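Local coordinates for iron-sulfur cluster assembly scaffold protein NifU (Fervidobacterium islandicum, PDB 6A6G) that probably accepts sulfur from a cysteine desulfurase partner and serves as a scaffold for iron-sulfur cluster assembly, at residues 60-65 against 118-123; 85-90 against 102-107. All coordinates share one frame; numbering follows the deposited sequence.

Contact 1: residues 60-65 against 118-123; sequences HGCAIS and PMRVKC. With ZN (zinc ion), chain K.
Cys62 and Cys123 meet at a zinc ion, the metal site of the NifU/SufU-like fold, where the starts of helices 63-76 and 121-133 come together. Both SG atoms bind the zinc at 2.3 Å; Asp39 OD2 and ND1 of His356 from a cysteine desulfurase chain complete the four ligands. A ligand supplied by the partner enzyme is consistent with the zinc-ligand exchange of SufU-SufS complexes.

The tight part lies around the two sulfurs. Arg120 folds back over its own turn, bent at chi2 (-60°) and chi3, which brings the edge of the guanidinium to both cysteines. From there NE donates to Cys123 SG over 3.5 Å, almost straight and in the guanidinium plane, while NH1 reaches Cys62 SG at 3.2 Å in a weak, more bent bond (143°). Ile64 comes over one face of the same group, its CD1 3.4 Å from Arg120 NH1. Partners outside the two segments also hold it: NH2 bonds to Tyr6 OH, and NH1 makes a salt bridge with Asp357 of the desulfurase chain, so the rotation of the group is fixed from several directions. Where the two backbones come close, Ser65 CA makes a C-H...O contact with Cys123 O at 3.2 Å.

Away from the metal the packing is slacker, although all the touching residues are buried: the CG2 branch of Ile64 lies 4.0 Å from Cys123 CB in a purely apolar touch. Cys62 stands at the N-cap of helix 63-76, and its zinc-bound SG also receives a long, weak capping bond from Ser65 N, 3.6 Å away but nearly straight.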
loop_
_atom_site.group_PDB
_atom_site.type_symbol
_atom_site.label_atom_id
_atom_site.label_comp_id
_atom_site.label_asym_id
_atom_site.label_seq_id
_atom_site.Cartn_x
_atom_site.Cartn_y
_atom_site.Cartn_z
ATOM N N HIS C 60 21.145 -18.265 22.821
ATOM C CA HIS C 60 19.869 -18.864 23.105
ATOM C C HIS C 60 19.260 -19.349 21.785
ATOM O O HIS C 60 19.315 -18.654 20.771
ATOM C CB HIS C 60 18.972 -17.887 23.861
ATOM C CG HIS C 60 19.534 -17.494 25.192
ATOM N ND1 HIS C 60 20.241 -16.325 25.387
ATOM C CD2 HIS C 60 19.543 -18.143 26.382
ATOM C CE1 HIS C 60 20.632 -16.257 26.646
ATOM N NE2 HIS C 60 20.225 -17.348 27.272
ATOM N N GLY C 61 18.727 -20.571 21.816
ATOM C CA GLY C 61 18.186 -21.199 20.639
ATOM C C GLY C 61 17.230 -22.309 20.980
ATOM O O GLY C 61 17.392 -23.040 21.941
ATOM N N CYS C 62 16.150 -22.297 20.250
ATOM C CA CYS C 62 15.521 -23.451 19.678
ATOM C C CYS C 62 16.086 -24.842 19.866
ATOM O O CYS C 62 17.255 -25.037 19.608
ATOM C CB CYS C 62 15.888 -23.249 18.250
ATOM S SG CYS C 62 14.587 -23.473 17.191
ATOM N N ALA C 63 15.230 -25.825 20.097
ATOM C CA ALA C 63 15.666 -27.219 20.087
ATOM C C ALA C 63 16.262 -27.627 18.727
ATOM O O ALA C 63 17.283 -28.272 18.659
ATOM C CB ALA C 63 14.514 -28.121 20.457
ATOM N N ILE C 64 15.624 -27.191 17.660
ATOM C CA ILE C 64 16.056 -27.503 16.313
ATOM C C ILE C 64 17.348 -26.797 15.921
ATOM O O ILE C 64 18.249 -27.427 15.359
ATOM C CB ILE C 64 14.927 -27.194 15.325
ATOM C CG1 ILE C 64 13.825 -28.209 15.576
ATOM C CG2 ILE C 64 15.417 -27.237 13.858
ATOM C CD1 ILE C 64 12.630 -28.032 14.684
ATOM N N SER C 65 17.447 -25.501 16.199
ATOM C CA SER C 65 18.694 -24.787 15.913
ATOM C C SER C 65 19.818 -25.244 16.818
ATOM O O SER C 65 20.932 -25.337 16.402
ATOM C CB SER C 65 18.526 -23.251 15.899
ATOM O OG SER C 65 18.718 -22.714 17.162
ATOM N N PRO C 118 8.338 -25.304 6.533
ATOM C CA PRO C 118 8.813 -24.062 5.978
ATOM C C PRO C 118 9.329 -23.101 7.032
ATOM O O PRO C 118 10.391 -22.517 6.847
ATOM C CB PRO C 118 7.567 -23.498 5.295
ATOM C CG PRO C 118 6.846 -24.694 4.800
ATOM C CD PRO C 118 7.083 -25.738 5.877
ATOM N N MET C 119 8.605 -22.977 8.142
ATOM C CA MET C 119 8.932 -22.001 9.171
ATOM C C MET C 119 9.951 -22.509 10.186
ATOM O O MET C 119 10.285 -21.763 11.122
ATOM C CB MET C 119 7.669 -21.553 9.891
ATOM C CG MET C 119 6.534 -21.126 8.974
ATOM S SD MET C 119 6.889 -19.575 8.125
ATOM C CE MET C 119 7.781 -20.148 6.703
ATOM N N ARG C 120 10.460 -23.736 10.025
ATOM C CA ARG C 120 11.528 -24.213 10.917
ATOM C C ARG C 120 12.841 -24.453 10.240
ATOM O O ARG C 120 13.841 -24.658 10.923
ATOM C CB ARG C 120 11.116 -25.455 11.718
ATOM C CG ARG C 120 9.831 -25.291 12.542
ATOM C CD ARG C 120 9.868 -24.178 13.593
ATOM N NE ARG C 120 10.952 -24.336 14.553
ATOM C CZ ARG C 120 10.937 -25.110 15.641
ATOM N NH1 ARG C 120 11.991 -25.143 16.435
ATOM N NH2 ARG C 120 9.888 -25.854 15.955
ATOM N N VAL C 121 12.836 -24.391 8.909
ATOM C CA VAL C 121 14.052 -24.438 8.096
ATOM C C VAL C 121 15.096 -23.399 8.552
ATOM O O VAL C 121 16.279 -23.704 8.669
ATOM C CB VAL C 121 13.671 -24.209 6.606
ATOM C CG1 VAL C 121 14.874 -23.820 5.734
ATOM C CG2 VAL C 121 12.968 -25.444 6.049
ATOM N N LYS C 122 14.651 -22.165 8.788
ATOM C CA LYS C 122 15.525 -21.093 9.272
ATOM C C LYS C 122 16.232 -21.555 10.533
ATOM O O LYS C 122 17.420 -21.393 10.653
ATOM C CB LYS C 122 14.745 -19.771 9.517
ATOM C CG LYS C 122 13.648 -19.850 10.611
ATOM C CD LYS C 122 12.700 -18.640 10.671
ATOM C CE LYS C 122 11.945 -18.415 9.367
ATOM N NZ LYS C 122 10.534 -18.041 9.637
ATOM N N CYS C 123 15.499 -22.177 11.457
ATOM C CA CYS C 123 16.093 -22.671 12.702
ATOM C C CYS C 123 17.186 -23.704 12.407
ATOM O O CYS C 123 18.262 -23.655 12.996
ATOM C CB CYS C 123 15.022 -23.247 13.628
ATOM S SG CYS C 123 13.569 -22.177 13.908
HETATM ZN ZN ZN K . 14.196 -21.547 16.066
#

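Contact 2: residues 85-90 against 102-107; sequences LEMMKN and ENVLGP
A short helix, 102-105, docks against the middle of helix 82-96 in the NifU-like domain, with Val104 and Leu105 meeting Glu86, Met87 and Asn90. No hydrogen bond crosses between the two segments; the join is made by methyl groups against mixed apolar and polar surfaces.

Val104 CG1 is the central point of touch. With chi1 at 168° this methyl is carried away from the backbone N and reaches between three side chains of the longer helix. Met87 CG lies 3.6 Å from it, and the thioether chain runs on past, turning at chi3 (102°) to lay CE 3.4 Å from Val104 O. From the partly exposed side, Glu86 brings OE2 to 3.2 Å from Val104 CG1, an oxygen-to-methyl touch at the margin of the contact. Asn90 crosses the valine at about a right angle, its ND2 3.9 Å from Val104 CG1.

Both ends of the Asn90 amide have partners. Its ND2 turns back toward its own helix in a weak bond to Glu86 O, 2.9 Å long but well bent at 121°, while OD1 accepts from Asp101 N. Asp101 OD1 in turn accepts from Val104 N, so that Asp101 connects the amide to the start of the short helix. Deeper in, Leu105 uses one branch: CD2 rests 3.8 Å from Asn90 CB and also approaches Met87 O.

Phe100 packs on both Asn90 and Leu105. Met87 also reaches Gln75 and Ile76 of helix 63-76, whereas Met88, whose CB points away from the short helix, touches Trp128 and Glu132 of helix 121-133, placing helix 82-96 between helices 102-105 and 121-133.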
loop_
_atom_site.group_PDB
_atom_site.type_symbol
_atom_site.label_atom_id
_atom_site.label_comp_id
_atom_site.label_asym_id
_atom_site.label_seq_id
_atom_site.Cartn_x
_atom_site.Cartn_y
_atom_site.Cartn_z
ATOM N N LEU C 85 32.287 -26.439 3.814
ATOM C CA LEU C 85 31.414 -25.633 2.976
ATOM C C LEU C 85 30.642 -26.448 1.928
ATOM O O LEU C 85 29.692 -25.934 1.351
ATOM C CB LEU C 85 32.202 -24.522 2.269
ATOM C CG LEU C 85 32.419 -23.220 3.044
ATOM C CD1 LEU C 85 33.491 -22.381 2.361
ATOM C CD2 LEU C 85 31.124 -22.434 3.175
ATOM N N GLU C 86 31.043 -27.688 1.652
ATOM C CA GLU C 86 30.278 -28.521 0.708
ATOM C C GLU C 86 29.171 -29.337 1.446
ATOM O O GLU C 86 28.105 -29.581 0.886
ATOM C CB GLU C 86 31.223 -29.371 -0.192
ATOM C CG GLU C 86 31.444 -30.843 0.177
ATOM C CD GLU C 86 31.880 -31.071 1.630
ATOM O OE1 GLU C 86 32.304 -30.115 2.333
ATOM O OE2 GLU C 86 31.771 -32.227 2.088
ATOM N N MET C 87 29.424 -29.717 2.701
ATOM C CA MET C 87 28.384 -30.224 3.574
ATOM C C MET C 87 27.342 -29.134 3.661
ATOM O O MET C 87 26.167 -29.370 3.422
ATOM C CB MET C 87 28.902 -30.497 4.977
ATOM C CG MET C 87 29.902 -31.615 5.097
ATOM S SD MET C 87 30.442 -31.733 6.811
ATOM C CE MET C 87 29.504 -33.141 7.397
ATOM N N MET C 88 27.796 -27.928 3.991
ATOM C CA MET C 88 26.915 -26.799 4.126
ATOM C C MET C 88 25.980 -26.706 2.935
ATOM O O MET C 88 24.777 -26.511 3.115
ATOM C CB MET C 88 27.705 -25.503 4.297
ATOM C CG MET C 88 26.829 -24.275 4.518
ATOM S SD MET C 88 26.321 -23.413 3.010
ATOM C CE MET C 88 24.921 -22.438 3.570
ATOM N N LYS C 89 26.507 -26.850 1.720
ATOM C CA LYS C 89 25.662 -26.636 0.535
ATOM C C LYS C 89 24.663 -27.769 0.374
ATOM O O LYS C 89 23.530 -27.553 -0.069
ATOM C CB LYS C 89 26.460 -26.468 -0.770
ATOM C CG LYS C 89 25.766 -25.481 -1.719
ATOM C CD LYS C 89 25.615 -25.990 -3.152
ATOM C CE LYS C 89 24.633 -25.132 -3.961
ATOM N NZ LYS C 89 24.023 -25.876 -5.107
ATOM N N ASN C 90 25.102 -28.971 0.727
ATOM C CA ASN C 90 24.221 -30.117 0.699
ATOM C C ASN C 90 23.129 -29.979 1.795
ATOM O O ASN C 90 21.921 -30.146 1.510
ATOM C CB ASN C 90 25.036 -31.420 0.773
ATOM C CG ASN C 90 25.719 -31.771 -0.570
ATOM O OD1 ASN C 90 25.055 -31.994 -1.598
ATOM N ND2 ASN C 90 27.046 -31.838 -0.556
ATOM N N GLU C 102 23.775 -37.758 0.048
ATOM C CA GLU C 102 23.543 -38.415 1.337
ATOM C C GLU C 102 24.796 -38.678 2.155
ATOM O O GLU C 102 24.783 -38.460 3.361
ATOM C CB GLU C 102 22.808 -39.743 1.148
ATOM C CG GLU C 102 21.503 -39.628 0.370
ATOM C CD GLU C 102 20.382 -40.450 0.961
ATOM O OE1 GLU C 102 20.500 -40.870 2.126
ATOM O OE2 GLU C 102 19.368 -40.655 0.268
ATOM N N ASN C 103 25.869 -39.149 1.525
ATOM C CA ASN C 103 27.054 -39.611 2.282
ATOM C C ASN C 103 27.899 -38.497 2.885
ATOM O O ASN C 103 28.460 -38.660 3.963
ATOM C CB ASN C 103 27.954 -40.501 1.418
ATOM C CG ASN C 103 28.891 -41.367 2.256
ATOM O OD1 ASN C 103 29.534 -40.888 3.198
ATOM N ND2 ASN C 103 28.963 -42.654 1.920
ATOM N N VAL C 104 28.004 -37.388 2.161
ATOM C CA VAL C 104 28.666 -36.176 2.659
ATOM C C VAL C 104 28.074 -35.767 4.016
ATOM O O VAL C 104 28.814 -35.478 4.971
ATOM C CB VAL C 104 28.486 -35.005 1.660
ATOM C CG1 VAL C 104 28.908 -33.686 2.268
ATOM C CG2 VAL C 104 29.248 -35.267 0.368
ATOM N N LEU C 105 26.739 -35.766 4.069
ATOM C CA LEU C 105 25.969 -35.347 5.245
ATOM C C LEU C 105 26.066 -36.273 6.435
ATOM O O LEU C 105 25.967 -35.833 7.580
ATOM C CB LEU C 105 24.489 -35.188 4.892
ATOM C CG LEU C 105 24.197 -34.069 3.905
ATOM C CD1 LEU C 105 22.698 -33.869 3.792
ATOM C CD2 LEU C 105 24.896 -32.774 4.301
ATOM N N GLY C 106 26.243 -37.554 6.197
ATOM C CA GLY C 106 26.277 -38.474 7.327
ATOM C C GLY C 106 25.017 -38.242 8.133
ATOM O O GLY C 106 23.958 -38.019 7.555
ATOM N N PRO C 107 25.129 -38.215 9.465
ATOM C CA PRO C 107 23.926 -38.217 10.316
ATOM C C PRO C 107 23.106 -36.919 10.255
ATOM O O PRO C 107 22.044 -36.842 10.855
ATOM C CB PRO C 107 24.494 -38.426 11.718
ATOM C CG PRO C 107 25.864 -37.825 11.656
ATOM C CD PRO C 107 26.333 -37.838 10.220
#

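From the N terminus the chain runs through helix 8-14 and then the three antiparallel strands, 28-31, 42-46 and 54-58, before entering segment 60-65 at the head of helix 63-76. Helix 82-96 follows, and contact 2 closes a short loop of 11 residues when segment 102-107 returns against 85-90. The chain then reaches 118-123, where contact 1 closes a loop of 52 residues that contains contact 2 entirely: the two nest and do not cross. Their centres lie about 19 Å apart, and their nearest atoms stay about 10 Å from each other. Contact 1 ties the starts of helices 63-76 and 121-133 together at the metal; contact 2 fastens helix 102-105 to helix 82-96.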